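Sensor protein DivL (Caulobacter crescentus, PDB 4Q20) is required for cell division and growth as a histidine-kinase-like sensor protein with autocatalytic tyrosine phosphorylation, and catalyses phosphorylation of the cell-cycle regulator CtrA. Local coordinates at residues A[135-140]-A[174-179]; A[81-86]-A[128-133]; A[97-102]-A[222-227]; A[107-112]-A[231-236]. All coordinates share one frame; numbering follows the deposited sequence.

Interaction 1 (A[135-140]-A[174-179]); sequences GVTLAV and GGRVTL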
loop_
_atom_site.group_PDB
_atom_site.type_symbol
_atom_site.label_atom_id
_atom_site.label_comp_id
_atom_site.label_asym_id
_atom_site.label_seq_id
_atom_site.Cartn_x
_atom_site.Cartn_y
_atom_site.Cartn_z
ATOM N N GLY A 135 6.673 17.215 18.188
ATOM C CA GLY A 135 7.197 18.276 19.052
ATOM C C GLY A 135 8.420 18.983 18.500
ATOM O O GLY A 135 9.315 19.359 19.261
ATOM N N VAL A 136 8.462 19.165 17.173
ATOM C CA VAL A 136 9.570 19.784 16.430
ATOM C C VAL A 136 9.117 21.155 15.866
ATOM O O VAL A 136 7.933 21.357 15.587
ATOM C CB VAL A 136 10.097 18.819 15.305
ATOM C CG1 VAL A 136 11.226 19.442 14.493
ATOM C CG2 VAL A 136 10.549 17.480 15.884
ATOM N N THR A 137 10.073 22.088 15.733
ATOM C CA THR A 137 9.890 23.436 15.197
ATOM C C THR A 137 10.374 23.469 13.752
ATOM O O THR A 137 11.540 23.172 13.497
ATOM C CB THR A 137 10.662 24.480 16.066
ATOM O OG1 THR A 137 10.324 24.315 17.447
ATOM C CG2 THR A 137 10.397 25.927 15.638
ATOM N N LEU A 138 9.485 23.839 12.820
ATOM C CA LEU A 138 9.806 24.015 11.405
ATOM C C LEU A 138 10.106 25.469 11.128
ATOM O O LEU A 138 9.229 26.314 11.288
ATOM C CB LEU A 138 8.662 23.558 10.497
ATOM C CG LEU A 138 8.640 22.115 10.035
ATOM C CD1 LEU A 138 7.331 21.814 9.343
ATOM C CD2 LEU A 138 9.800 21.805 9.095
ATOM N N ALA A 139 11.322 25.763 10.689
ATOM C CA ALA A 139 11.736 27.124 10.375
ATOM C C ALA A 139 12.051 27.299 8.888
ATOM O O ALA A 139 12.467 26.339 8.232
ATOM C CB ALA A 139 12.955 27.502 11.210
ATOM N N VAL A 140 11.861 28.543 8.376
ATOM C CA VAL A 140 12.157 28.982 7.008
ATOM C C VAL A 140 13.105 30.186 7.079
ATOM O O VAL A 140 12.764 31.199 7.691
ATOM C CB VAL A 140 10.892 29.298 6.174
ATOM C CG1 VAL A 140 11.251 29.940 4.834
ATOM C CG2 VAL A 140 10.052 28.048 5.954
ATOM N N GLY A 174 11.505 18.742 20.733
ATOM C CA GLY A 174 12.218 19.918 21.212
ATOM C C GLY A 174 13.219 20.404 20.181
ATOM O O GLY A 174 13.713 21.528 20.274
ATOM N N GLY A 175 13.491 19.560 19.183
ATOM C CA GLY A 175 14.418 19.850 18.095
ATOM C C GLY A 175 13.893 20.828 17.064
ATOM O O GLY A 175 12.761 21.313 17.168
ATOM N N ARG A 176 14.727 21.122 16.056
ATOM C CA ARG A 176 14.415 22.052 14.972
ATOM C C ARG A 176 14.812 21.492 13.605
ATOM O O ARG A 176 15.868 20.862 13.456
ATOM C CB ARG A 176 15.127 23.397 15.206
ATOM C CG ARG A 176 14.819 24.488 14.180
ATOM C CD ARG A 176 15.691 25.710 14.417
ATOM N NE ARG A 176 14.921 26.954 14.361
ATOM C CZ ARG A 176 14.271 27.494 15.391
ATOM N NH1 ARG A 176 14.261 26.886 16.573
ATOM N NH2 ARG A 176 13.596 28.624 15.237
ATOM N N VAL A 177 13.962 21.769 12.605
ATOM C CA VAL A 177 14.141 21.438 11.191
ATOM C C VAL A 177 14.067 22.771 10.431
ATOM O O VAL A 177 13.069 23.486 10.531
ATOM C CB VAL A 177 13.135 20.370 10.673
ATOM C CG1 VAL A 177 13.225 20.207 9.161
ATOM C CG2 VAL A 177 13.352 19.027 11.367
ATOM N N THR A 178 15.135 23.119 9.710
ATOM C CA THR A 178 15.197 24.388 8.995
ATOM C C THR A 178 15.228 24.188 7.489
ATOM O O THR A 178 15.997 23.369 6.992
ATOM C CB THR A 178 16.437 25.211 9.451
ATOM O OG1 THR A 178 16.677 25.002 10.853
ATOM C CG2 THR A 178 16.303 26.710 9.128
ATOM N N LEU A 179 14.413 24.977 6.780
ATOM C CA LEU A 179 14.305 25.051 5.322
ATOM C C LEU A 179 14.914 26.351 4.869
ATOM O O LEU A 179 14.336 27.405 5.138
ATOM C CB LEU A 179 12.828 25.010 4.876
ATOM C CG LEU A 179 12.090 23.697 4.898
ATOM C CD1 LEU A 179 11.288 23.550 6.188
ATOM C CD2 LEU A 179 11.105 23.661 3.770
#
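Leu-138 and Val-177 lie side by side on two parallel strands, 137-141 and 176-183, at one margin of the mixed sheet of the GHKL-type ATP-binding domain. The intervening chain contains helix 153-170, so the connection is a crossover between parallel strands, lengthened here by the extra strand 148-151.

Five backbone hydrogen bonds zip the segments together. The rungs alternate in direction: Thr-137 N gives to Gly-175 O, Val-177 N to Thr-137 O at 2.9 Å, Ala-139 N to Val-177 O and Leu-179 N to Ala-139 O, while Gly-174 N to Gly-135 O closes the ladder before the strands begin. CA-H...O contacts fill in between, as at Val-140 CA and Leu-179 O.

Apolar contacts belong to the face carrying Leu-138, Val-140, Val-177 and Leu-179, which is covered by helices 116-133 and 153-170. Leu-138 CD2 touches both Val-177 CG1 (3.8 Å) and Leu-179 CD1 (3.7 Å), and Val-136 CG1 meets Val-177 CG2.

Thr-137, Ala-139 and Arg-176 share the other face. Arg-176 starts out extended and bends at chi3 (-134°), and its guanidinium lies beside the Thr-137 and Ala-139 side chains, with Thr-137 CG2 over one face, toward the rim, 4.1 Å from Arg-176 NH1.

Interaction 2 (A[81-86]-A[128-133]); sequences AVRAAA and LKDAQL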
loop_
_atom_site.group_PDB
_atom_site.type_symbol
_atom_site.label_atom_id
_atom_site.label_comp_id
_atom_site.label_asym_id
_atom_site.label_seq_id
_atom_site.Cartn_x
_atom_site.Cartn_y
_atom_site.Cartn_z
ATOM N N ALA A 81 -1.878 10.224 14.862
ATOM C CA ALA A 81 -0.991 9.091 14.589
ATOM C C ALA A 81 -1.531 8.284 13.414
ATOM O O ALA A 81 -0.749 7.945 12.533
ATOM C CB ALA A 81 -0.792 8.241 15.822
ATOM N N VAL A 82 -2.852 8.113 13.314
ATOM C CA VAL A 82 -3.517 7.459 12.172
ATOM C C VAL A 82 -3.258 8.248 10.864
ATOM O O VAL A 82 -2.849 7.661 9.869
ATOM C CB VAL A 82 -5.057 7.273 12.391
ATOM C CG1 VAL A 82 -5.755 6.809 11.111
ATOM C CG2 VAL A 82 -5.349 6.326 13.530
ATOM N N ARG A 83 -3.516 9.549 10.875
ATOM C CA ARG A 83 -3.317 10.436 9.723
ATOM C C ARG A 83 -1.832 10.445 9.257
ATOM O O ARG A 83 -1.597 10.330 8.058
ATOM C CB ARG A 83 -3.813 11.863 10.053
ATOM C CG ARG A 83 -3.868 12.818 8.858
ATOM C CD ARG A 83 -3.698 14.296 9.234
ATOM N NE ARG A 83 -2.822 14.485 10.395
ATOM C CZ ARG A 83 -1.492 14.529 10.352
ATOM N NH1 ARG A 83 -0.853 14.443 9.188
ATOM N NH2 ARG A 83 -0.789 14.640 11.476
ATOM N N ALA A 84 -0.854 10.547 10.182
ATOM C CA ALA A 84 0.581 10.532 9.851
ATOM C C ALA A 84 1.007 9.190 9.236
ATOM O O ALA A 84 1.713 9.181 8.236
ATOM C CB ALA A 84 1.419 10.830 11.086
ATOM N N ALA A 85 0.520 8.071 9.761
ATOM C CA ALA A 85 0.885 6.763 9.235
ATOM C C ALA A 85 0.283 6.527 7.857
ATOM O O ALA A 85 0.962 5.968 6.969
ATOM C CB ALA A 85 0.466 5.682 10.194
ATOM N N ALA A 86 -0.979 6.966 7.671
ATOM C CA ALA A 86 -1.710 6.853 6.408
ATOM C C ALA A 86 -1.050 7.699 5.317
ATOM O O ALA A 86 -0.910 7.231 4.190
ATOM C CB ALA A 86 -3.146 7.282 6.602
ATOM N N LEU A 128 3.790 21.212 8.841
ATOM C CA LEU A 128 3.515 21.835 10.134
ATOM C C LEU A 128 2.775 20.907 11.134
ATOM O O LEU A 128 3.189 20.845 12.294
ATOM C CB LEU A 128 2.698 23.119 9.921
ATOM C CG LEU A 128 2.824 24.198 10.993
ATOM C CD1 LEU A 128 4.136 24.965 10.852
ATOM C CD2 LEU A 128 1.688 25.180 10.892
ATOM N N LYS A 129 1.719 20.190 10.693
ATOM C CA LYS A 129 0.952 19.285 11.555
ATOM C C LYS A 129 1.798 18.097 12.058
ATOM O O LYS A 129 1.768 17.806 13.256
ATOM C CB LYS A 129 -0.315 18.769 10.847
ATOM C CG LYS A 129 -1.524 19.682 10.990
ATOM C CD LYS A 129 -2.784 19.006 10.466
ATOM C CE LYS A 129 -3.986 19.920 10.430
ATOM N NZ LYS A 129 -5.229 19.199 10.017
ATOM N N ASP A 130 2.559 17.428 11.159
ATOM C CA ASP A 130 3.427 16.287 11.501
ATOM C C ASP A 130 4.631 16.721 12.395
ATOM O O ASP A 130 5.194 15.900 13.123
ATOM C CB ASP A 130 3.919 15.573 10.222
ATOM C CG ASP A 130 2.820 14.921 9.366
ATOM O OD1 ASP A 130 1.841 14.381 9.947
ATOM O OD2 ASP A 130 2.966 14.899 8.119
ATOM N N ALA A 131 4.999 18.017 12.343
ATOM C CA ALA A 131 6.074 18.607 13.130
ATOM C C ALA A 131 5.613 18.841 14.568
ATOM O O ALA A 131 6.360 18.574 15.511
ATOM C CB ALA A 131 6.520 19.920 12.500
ATOM N N GLN A 132 4.376 19.327 14.736
ATOM C CA GLN A 132 3.797 19.604 16.042
ATOM C C GLN A 132 3.492 18.292 16.766
ATOM O O GLN A 132 3.619 18.218 17.988
ATOM C CB GLN A 132 2.554 20.482 15.890
ATOM C CG GLN A 132 2.894 21.916 15.459
ATOM C CD GLN A 132 1.680 22.799 15.283
ATOM O OE1 GLN A 132 1.489 23.781 16.013
ATOM N NE2 GLN A 132 0.843 22.492 14.295
ATOM N N LEU A 133 3.152 17.245 16.004
ATOM C CA LEU A 133 2.891 15.882 16.486
ATOM C C LEU A 133 4.181 15.262 17.072
ATOM O O LEU A 133 4.124 14.530 18.061
ATOM C CB LEU A 133 2.338 15.027 15.321
ATOM C CG LEU A 133 2.066 13.526 15.554
ATOM C CD1 LEU A 133 1.000 13.291 16.629
ATOM C CD2 LEU A 133 1.679 12.841 14.258
#
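The guanidinium of Arg-83 meets three residues of helix 116-133 in quite different ways. Over one face, toward the rim, lies Lys-129 CB, 4.2 Å from Arg-83 NH2; at the edge, near the guanidinium plane, stands Asp-130 OD1; and Leu-133 CD2 stands obliquely, 4.1 Å from Arg-83 NH2. The guanidinium and carboxylate planes are turned 28° against each other. Both terminal nitrogens of Arg-83 grip the same oxygen in an end-on salt bridge: Arg-83 NH1 reaches Asp-130 OD1 at 2.8 Å on its syn side, and Arg-83 NH2 reaches Asp-130 OD1 at 3.1 Å on its anti side. Both approach from the same face of the carboxylate, tilted out of its plane, and the second bond is the more bent, with 138° at the hydrogen. The bend of the arginine at chi3 turns its end toward this oxygen.

Beside the charged pair is a small apolar contact: Leu-133 CD2 rests on Ala-84 CB at 3.8 Å, and Ala-84 CB also borders Asp-130 OD1.

Arg-83 NE and Lys-129 NZ are like charges 5.3 Å apart, but both form salt bridges with Glu-66 of the second subunit, which probably offsets their repulsion. The contact joins helix 73-103 of the dimerisation hairpin to helix 116-133 of the ATP-binding domain, with the axes of the two segments inclined at 124°. Helix 26-66 packs behind Ala-81 and Ala-85, while Leu-168 of helix 153-170 touches Asp-130, so this link between domains also lies beside the dimer interface.

Interaction 3 (A[97-102]-A[222-227]); sequences LDMAQI and GLALVK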
loop_
_atom_site.group_PDB
_atom_site.type_symbol
_atom_site.label_atom_id
_atom_site.label_comp_id
_atom_site.label_asym_id
_atom_site.label_seq_id
_atom_site.Cartn_x
_atom_site.Cartn_y
_atom_site.Cartn_z
ATOM N N LEU A 97 5.625 4.521 -7.731
ATOM C CA LEU A 97 5.094 4.897 -9.040
ATOM C C LEU A 97 5.983 5.931 -9.763
ATOM O O LEU A 97 6.224 5.800 -10.961
ATOM C CB LEU A 97 3.670 5.474 -8.923
ATOM C CG LEU A 97 2.532 4.565 -8.509
ATOM C CD1 LEU A 97 1.227 5.386 -8.399
ATOM C CD2 LEU A 97 2.361 3.429 -9.503
ATOM N N ASP A 98 6.453 6.959 -9.049
ATOM C CA ASP A 98 7.294 8.006 -9.629
ATOM C C ASP A 98 8.688 7.472 -10.000
ATOM O O ASP A 98 9.206 7.814 -11.064
ATOM C CB ASP A 98 7.374 9.210 -8.686
ATOM C CG ASP A 98 6.065 10.000 -8.590
ATOM O OD1 ASP A 98 5.205 9.860 -9.499
ATOM O OD2 ASP A 98 5.911 10.773 -7.637
ATOM N N MET A 99 9.260 6.596 -9.163
ATOM C CA MET A 99 10.533 5.946 -9.429
ATOM C C MET A 99 10.467 5.045 -10.687
ATOM O O MET A 99 11.421 5.043 -11.471
ATOM C CB MET A 99 10.983 5.126 -8.216
ATOM C CG MET A 99 12.490 5.060 -8.065
ATOM S SD MET A 99 13.327 6.673 -7.776
ATOM C CE MET A 99 14.334 6.727 -9.196
ATOM N N ALA A 100 9.345 4.321 -10.904
ATOM C CA ALA A 100 9.151 3.448 -12.077
ATOM C C ALA A 100 9.058 4.294 -13.360
ATOM O O ALA A 100 9.660 3.933 -14.376
ATOM C CB ALA A 100 7.901 2.597 -11.907
ATOM N N GLN A 101 8.358 5.446 -13.281
ATOM C CA GLN A 101 8.191 6.432 -14.357
ATOM C C GLN A 101 9.568 7.016 -14.785
ATOM O O GLN A 101 9.848 7.134 -15.983
ATOM C CB GLN A 101 7.257 7.542 -13.852
ATOM C CG GLN A 101 6.397 8.220 -14.914
ATOM C CD GLN A 101 5.831 9.534 -14.414
ATOM O OE1 GLN A 101 5.264 9.618 -13.319
ATOM N NE2 GLN A 101 5.975 10.593 -15.204
ATOM N N ILE A 102 10.426 7.338 -13.795
ATOM C CA ILE A 102 11.780 7.858 -13.974
ATOM C C ILE A 102 12.683 6.763 -14.608
ATOM O O ILE A 102 13.444 7.064 -15.541
ATOM C CB ILE A 102 12.339 8.398 -12.612
ATOM C CG1 ILE A 102 11.802 9.818 -12.316
ATOM C CG2 ILE A 102 13.871 8.418 -12.584
ATOM C CD1 ILE A 102 11.773 10.238 -10.808
ATOM N N GLY A 222 12.208 7.613 -0.970
ATOM C CA GLY A 222 12.213 9.048 -0.746
ATOM C C GLY A 222 13.475 9.794 -1.144
ATOM O O GLY A 222 13.394 10.771 -1.894
ATOM N N LEU A 223 14.654 9.359 -0.641
ATOM C CA LEU A 223 15.917 10.055 -0.917
ATOM C C LEU A 223 16.464 9.741 -2.307
ATOM O O LEU A 223 17.135 10.588 -2.881
ATOM C CB LEU A 223 16.966 9.787 0.166
ATOM C CG LEU A 223 16.654 10.388 1.565
ATOM C CD1 LEU A 223 17.661 9.960 2.561
ATOM C CD2 LEU A 223 16.597 11.904 1.537
ATOM N N ALA A 224 16.143 8.576 -2.864
ATOM C CA ALA A 224 16.538 8.196 -4.222
ATOM C C ALA A 224 15.765 9.031 -5.218
ATOM O O ALA A 224 16.322 9.415 -6.239
ATOM C CB ALA A 224 16.301 6.713 -4.474
ATOM N N LEU A 225 14.530 9.382 -4.864
ATOM C CA LEU A 225 13.600 10.226 -5.625
ATOM C C LEU A 225 14.071 11.672 -5.608
ATOM O O LEU A 225 14.119 12.293 -6.661
ATOM C CB LEU A 225 12.173 10.101 -5.050
ATOM C CG LEU A 225 11.033 10.461 -5.959
ATOM C CD1 LEU A 225 10.998 9.555 -7.215
ATOM C CD2 LEU A 225 9.739 10.347 -5.214
ATOM N N VAL A 226 14.475 12.189 -4.443
ATOM C CA VAL A 226 15.073 13.525 -4.282
ATOM C C VAL A 226 16.257 13.666 -5.256
ATOM O O VAL A 226 16.302 14.615 -6.036
ATOM C CB VAL A 226 15.517 13.752 -2.800
ATOM C CG1 VAL A 226 16.503 14.908 -2.667
ATOM C CG2 VAL A 226 14.316 13.956 -1.876
ATOM N N LYS A 227 17.192 12.701 -5.223
ATOM C CA LYS A 227 18.372 12.674 -6.083
ATOM C C LYS A 227 17.986 12.666 -7.556
ATOM O O LYS A 227 18.514 13.482 -8.303
ATOM C CB LYS A 227 19.245 11.468 -5.758
ATOM C CG LYS A 227 20.537 11.458 -6.574
ATOM C CD LYS A 227 21.481 10.399 -6.148
ATOM C CE LYS A 227 22.470 10.102 -7.240
ATOM N NZ LYS A 227 23.584 9.273 -6.718
#
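Leu-225 is the bump of this contact: its CD1 methyl enters a shallow hollow on helix 73-103 formed by Asp-98, Met-99 and Ile-102, residues that lie on one side of the helix, Asp-98 and Ile-102 one turn apart with Met-99 beside them. Met-99 SD and Ile-102 CD1 each come within 3.7 Å of Leu-225 CD1, and the methylene Asp-98 CB lies 3.9 Å from the same methyl. With CG anti to the backbone N (chi1 -158°), Leu-225 sends its branch across to the other helix although its first bond does not aim there.

Met-99 answers in the reverse sense. Bent at chi2 and chi3, it slides past Leu-225 in the opposite direction and brings its sulfur to the backbone of Ala-224, 4.2 Å from Ala-224 C. Ile-102 crosses the leucine at a slant with its CD1 end. The axes of the two segments approach to 10.3 Å and are inclined at 40°.

Helix 73-103 belongs to the helical hairpin of the HisKA region and helix 222-232 to the ATP-binding domain. Gln-158 and His-162 of helix 153-170 also touch Leu-225. The meeting surfaces are apolar and the carboxylate of Asp-98 instead bonds Gln-158, so shape and dispersion, rather than directed bonds between the segments, join the two domains here.

Interaction 4 (A[107-112]-A[231-236]); sequences MALEIE and ELHGGW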
loop_
_atom_site.group_PDB
_atom_site.type_symbol
_atom_site.label_atom_id
_atom_site.label_comp_id
_atom_site.label_asym_id
_atom_site.label_seq_id
_atom_site.Cartn_x
_atom_site.Cartn_y
_atom_site.Cartn_z
ATOM N N MET A 107 9.394 10.335 -17.312
ATOM C CA MET A 107 9.099 11.548 -16.573
ATOM C C MET A 107 9.820 12.724 -17.174
ATOM O O MET A 107 11.045 12.831 -17.074
ATOM C CB MET A 107 9.407 11.450 -15.086
ATOM C CG MET A 107 8.838 12.624 -14.332
ATOM S SD MET A 107 9.190 12.628 -12.591
ATOM C CE MET A 107 8.200 11.208 -12.029
ATOM N N ALA A 108 9.037 13.604 -17.806
ATOM C CA ALA A 108 9.501 14.842 -18.407
ATOM C C ALA A 108 9.022 15.993 -17.539
ATOM O O ALA A 108 7.862 15.999 -17.101
ATOM C CB ALA A 108 8.979 14.971 -19.832
ATOM N N LEU A 109 9.935 16.924 -17.228
ATOM C CA LEU A 109 9.619 18.071 -16.378
ATOM C C LEU A 109 8.910 19.178 -17.169
ATOM O O LEU A 109 9.177 19.371 -18.357
ATOM C CB LEU A 109 10.881 18.650 -15.684
ATOM C CG LEU A 109 11.838 17.706 -14.949
ATOM C CD1 LEU A 109 13.043 18.469 -14.442
ATOM C CD2 LEU A 109 11.159 16.986 -13.789
ATOM N N GLU A 110 8.009 19.899 -16.486
ATOM C CA GLU A 110 7.266 21.057 -16.974
ATOM C C GLU A 110 7.956 22.318 -16.428
ATOM O O GLU A 110 7.569 22.812 -15.365
ATOM C CB GLU A 110 5.804 20.976 -16.502
ATOM C CG GLU A 110 4.977 19.853 -17.095
ATOM C CD GLU A 110 3.532 19.906 -16.641
ATOM O OE1 GLU A 110 2.689 20.401 -17.424
ATOM O OE2 GLU A 110 3.251 19.520 -15.484
ATOM N N ILE A 111 9.002 22.810 -17.138
ATOM C CA ILE A 111 9.840 23.943 -16.722
ATOM C C ILE A 111 9.096 25.307 -16.811
ATOM O O ILE A 111 8.644 25.725 -17.885
ATOM C CB ILE A 111 11.204 23.967 -17.488
ATOM C CG1 ILE A 111 11.951 22.601 -17.400
ATOM C CG2 ILE A 111 12.122 25.116 -17.017
ATOM C CD1 ILE A 111 12.248 22.050 -15.953
ATOM N N GLU A 112 9.016 25.999 -15.649
ATOM C CA GLU A 112 8.388 27.312 -15.463
ATOM C C GLU A 112 9.070 28.104 -14.312
ATOM O O GLU A 112 9.868 27.539 -13.556
ATOM C CB GLU A 112 6.877 27.155 -15.205
ATOM C CG GLU A 112 6.502 26.788 -13.775
ATOM C CD GLU A 112 5.396 25.760 -13.670
ATOM O OE1 GLU A 112 4.830 25.382 -14.722
ATOM O OE2 GLU A 112 5.028 25.398 -12.527
ATOM N N GLU A 231 18.474 15.737 -10.129
ATOM C CA GLU A 231 19.378 15.427 -11.239
ATOM C C GLU A 231 18.694 15.622 -12.585
ATOM O O GLU A 231 19.380 15.905 -13.566
ATOM C CB GLU A 231 19.960 14.030 -11.116
ATOM C CG GLU A 231 20.984 13.977 -10.014
ATOM C CD GLU A 231 21.889 12.770 -9.954
ATOM O OE1 GLU A 231 21.627 11.783 -10.677
ATOM O OE2 GLU A 231 22.884 12.830 -9.194
ATOM N N LEU A 232 17.349 15.515 -12.625
ATOM C CA LEU A 232 16.524 15.746 -13.815
ATOM C C LEU A 232 16.486 17.243 -14.136
ATOM O O LEU A 232 16.263 17.615 -15.287
ATOM C CB LEU A 232 15.113 15.222 -13.535
ATOM C CG LEU A 232 14.375 14.359 -14.588
ATOM C CD1 LEU A 232 15.275 13.289 -15.213
ATOM C CD2 LEU A 232 13.148 13.701 -13.961
ATOM N N HIS A 233 16.703 18.099 -13.106
ATOM C CA HIS A 233 16.762 19.563 -13.205
ATOM C C HIS A 233 18.187 20.059 -13.559
ATOM O O HIS A 233 18.433 21.260 -13.535
ATOM C CB HIS A 233 16.320 20.192 -11.880
ATOM C CG HIS A 233 14.832 20.234 -11.689
ATOM N ND1 HIS A 233 14.173 19.277 -10.933
ATOM C CD2 HIS A 233 13.931 21.149 -12.110
ATOM C CE1 HIS A 233 12.898 19.615 -10.959
ATOM N NE2 HIS A 233 12.707 20.735 -11.651
ATOM N N GLY A 234 19.106 19.133 -13.854
ATOM C CA GLY A 234 20.509 19.423 -14.149
ATOM C C GLY A 234 21.342 19.677 -12.898
ATOM O O GLY A 234 22.467 20.176 -12.979
ATOM N N GLY A 235 20.797 19.331 -11.738
ATOM C CA GLY A 235 21.464 19.530 -10.454
ATOM C C GLY A 235 21.997 18.275 -9.796
ATOM O O GLY A 235 22.129 17.228 -10.436
ATOM N N TRP A 236 22.369 18.397 -8.522
ATOM C CA TRP A 236 22.938 17.323 -7.703
ATOM C C TRP A 236 22.610 17.566 -6.226
ATOM O O TRP A 236 22.198 18.664 -5.859
ATOM C CB TRP A 236 24.448 17.156 -7.933
ATOM C CG TRP A 236 25.281 18.377 -7.666
ATOM C CD1 TRP A 236 25.445 19.455 -8.480
ATOM C CD2 TRP A 236 26.091 18.618 -6.508
ATOM N NE1 TRP A 236 26.267 20.380 -7.879
ATOM C CE2 TRP A 236 26.672 19.896 -6.665
ATOM C CE3 TRP A 236 26.332 17.901 -5.317
ATOM C CZ2 TRP A 236 27.529 20.455 -5.702
ATOM C CZ3 TRP A 236 27.162 18.461 -4.357
ATOM C CH2 TRP A 236 27.773 19.713 -4.560
#
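Leu-109 lies against Leu-232 and His-233 where a Schellman motif ends helix 222-232. In that motif Gly-234, at positive phi, is the C-prime residue: Gly-235 N bonds to Val-230 O, and Gly-234 N makes a weak bond to Glu-231 O. The partner segment, 107-112, is the linker that leads from helix 73-103 of the hairpin to strand 112-115 of the ATP-binding domain.

The apolar contacts centre on two leucines. Leu-109 CD2 meets Leu-232 CD2 at 3.8 Å, the two side chains crossing with these ends in contact. Met-107 comes in from the side of the hairpin, placing its sulfur SD 4.3 Å from Leu-232 CD2. Met-107 is buried, with Asp-98, Gln-101 and Ile-102 of helix 73-103 among the residues touching it. Two methyl-to-carbonyl contacts accompany these pairs: Leu-232 CD2 lies 3.9 Å from Met-107 O, and Leu-109 CD1 lies 3.4 Å from Leu-232 O.

Polar bonds hold the imidazole from beyond the contact. His-233 ND1 pairs with Leu-229 O, in the last turn of helix 222-232, and His-233 NE2 with Asp-152 N; bonds at both ring nitrogens fix its rotation. Asp-152 ties in the linker as well, its OD2 accepting from Glu-110 N.

The aromatic contact is a CH-pi interaction on the ring so held. With CG anti to its carbonyl carbon (chi1 -49°), Leu-109 extends a methyl over the imidazole, while Ile-111 CD1 stands obliquely by the ring, 4.3 Å from His-233 CD2. The leucine methyl is almost exactly centred: Leu-109 CD1 is 3.5 Å from the His-233 ring centroid and 4° off its normal.

How the interactions relate
Interactions 2 and 3 both join helix 73-103 to the ATP-binding domain, about 23 Å apart between centres and on opposite sides of the chain's centre. The surface contact, interaction 2, is built mainly on a salt bridge, with a small apolar contact, beside the second subunit; the buried one, interaction 3, is apolar. Interaction 4, also at the surface, shares helix 222-232 with interaction 3 and touches it through Met-107, so the two form a continuous patch around the linker. Interaction 1 differs in kind, being a partly buried backbone ladder within one sheet. It meets interaction 2 where Val-136 N probably bonds to Ala-131 O, as helix 116-133 gives way to strand 137-141.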